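Local coordinates for endonuclease V (Homo sapiens, PDB 6OZE), which probably cleaves RNA near inosine in a metal-ion-dependent reaction, as an endoribonuclease of the RNase H-like clan, at residues R126-G129 against V130-L134. The protein carries 4 engineered substitutions. Numbering follows the deposited sequence.
Sequences RGFG and VASHL. Engineered in segment 130-134: Ser-132 (natural residue Cys).
Phe-128 lays its ring over the first turn of the helix that starts at Val-130, reaching Ser-132 with one flank and His-133 with the other. CG stands anti to the backbone N (chi1 -161°), which swings the ring forward along the chain. Its CZ lies 3.4 Å from CA of His-133, and the backbone N of His-133 sits above one face, toward the rim. On the other flank CD1 comes within 3.5 Å of CB of Ser-132, an engineered residue (Cys in nature) whose OG bonds to the carbonyl of Gly-204. The two rings, phenyl and imidazole, are inclined by 36°, neither stacked nor edge-to-face, with CE2 of Phe-128 3.5 Å from CG of His-133 over the imidazole face. A flat hydrocarbon ring suits this tight, buried place, which Leu-16 of helix 3-17 also lines.

Gly-129, compact beside the closely packed first turn, is the N-cap of helix 130-138, which follows strand 115-118 of the central sheet in this RNase H-like domain. The carbonyl O of Gly-129 accepts an i to i+4 helical bond from N of His-133, 2.9 Å long and nearly straight at 164°.

Away from this packing, the link is looser: a water donates to O of Phe-128 (2.7 Å) and bonds, in the imidazole plane, to ND1 of His-133. Histidine suits both sides, giving Phe-128 a flat face and the water a nitrogen. Farther out, Gly-127 turns with positive phi, readily tolerated by glycine.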
loop_
_atom_site.group_PDB
_atom_site.type_symbol
_atom_site.label_atom_id
_atom_site.label_comp_id
_atom_site.label_asym_id
_atom_site.label_seq_id
_atom_site.Cartn_x
_atom_site.Cartn_y
_atom_site.Cartn_z
ATOM N N ARG A 126 -4.468 1.550 14.493
ATOM C CA ARG A 126 -4.024 0.505 15.404
ATOM C C ARG A 126 -2.630 -0.007 15.060
ATOM O O ARG A 126 -2.249 -1.097 15.497
ATOM C CB ARG A 126 -5.045 -0.636 15.416
ATOM C CG ARG A 126 -5.081 -1.461 16.696
ATOM C CD ARG A 126 -6.395 -2.226 16.822
ATOM N NE ARG A 126 -7.460 -1.386 17.360
ATOM C CZ ARG A 126 -8.323 -0.689 16.625
ATOM N NH1 ARG A 126 -8.263 -0.728 15.301
ATOM N NH2 ARG A 126 -9.252 0.048 17.222
ATOM N N GLY A 127 -1.852 0.766 14.300
ATOM C CA GLY A 127 -0.571 0.274 13.835
ATOM C C GLY A 127 -0.663 -0.927 12.922
ATOM O O GLY A 127 0.314 -1.671 12.790
ATOM N N PHE A 128 -1.807 -1.127 12.259
ATOM C CA PHE A 128 -1.998 -2.341 11.459
ATOM C C PHE A 128 -2.986 -2.100 10.314
ATOM O O PHE A 128 -4.121 -2.599 10.287
ATOM C CB PHE A 128 -2.428 -3.521 12.334
ATOM C CG PHE A 128 -2.201 -4.853 11.686
ATOM C CD1 PHE A 128 -0.908 -5.284 11.416
ATOM C CD2 PHE A 128 -3.265 -5.667 11.338
ATOM C CE1 PHE A 128 -0.680 -6.504 10.802
ATOM C CE2 PHE A 128 -3.037 -6.886 10.724
ATOM C CZ PHE A 128 -1.748 -7.309 10.470
ATOM N N GLY A 129 -2.546 -1.355 9.304
ATOM C CA GLY A 129 -3.372 -1.065 8.156
ATOM C C GLY A 129 -3.298 -2.147 7.086
ATOM O O GLY A 129 -2.636 -3.175 7.237
ATOM N N VAL A 130 -3.970 -1.866 5.967
ATOM C CA VAL A 130 -4.117 -2.838 4.883
ATOM C C VAL A 130 -2.770 -3.384 4.424
ATOM O O VAL A 130 -2.634 -4.578 4.134
ATOM C CB VAL A 130 -4.938 -2.238 3.725
ATOM C CG1 VAL A 130 -4.282 -0.951 3.216
ATOM C CG2 VAL A 130 -5.118 -3.249 2.593
ATOM N N ALA A 131 -1.757 -2.522 4.318
ATOM C CA ALA A 131 -0.474 -2.995 3.809
ATOM C C ALA A 131 0.176 -3.987 4.771
ATOM O O ALA A 131 0.823 -4.948 4.336
ATOM C CB ALA A 131 0.456 -1.804 3.534
ATOM N N SER A 132 0.032 -3.767 6.077
ATOM C CA SER A 132 0.587 -4.696 7.055
ATOM C C SER A 132 -0.231 -5.974 7.111
ATOM O O SER A 132 0.322 -7.075 7.243
ATOM C CB SER A 132 0.573 -4.057 8.437
ATOM O OG SER A 132 1.532 -3.015 8.480
ATOM N N HIS A 133 -1.552 -5.830 7.041
ATOM C CA HIS A 133 -2.454 -6.968 7.121
ATOM C C HIS A 133 -2.253 -7.878 5.916
ATOM O O HIS A 133 -2.139 -9.105 6.061
ATOM C CB HIS A 133 -3.877 -6.409 7.175
ATOM C CG HIS A 133 -4.907 -7.335 7.755
ATOM N ND1 HIS A 133 -5.889 -6.878 8.604
ATOM C CD2 HIS A 133 -5.119 -8.663 7.608
ATOM C CE1 HIS A 133 -6.676 -7.886 8.950
ATOM N NE2 HIS A 133 -6.217 -8.982 8.371
ATOM N N LEU A 134 -2.171 -7.290 4.716
ATOM C CA LEU A 134 -1.888 -8.082 3.525
ATOM C C LEU A 134 -0.478 -8.662 3.578
ATOM O O LEU A 134 -0.260 -9.816 3.190
ATOM C CB LEU A 134 -2.081 -7.218 2.274
ATOM C CG LEU A 134 -1.857 -7.911 0.932
ATOM C CD1 LEU A 134 -2.916 -9.005 0.686
ATOM C CD2 LEU A 134 -1.890 -6.876 -0.177
HETATM O O HOH W 1 -6.098 -4.303 9.767
#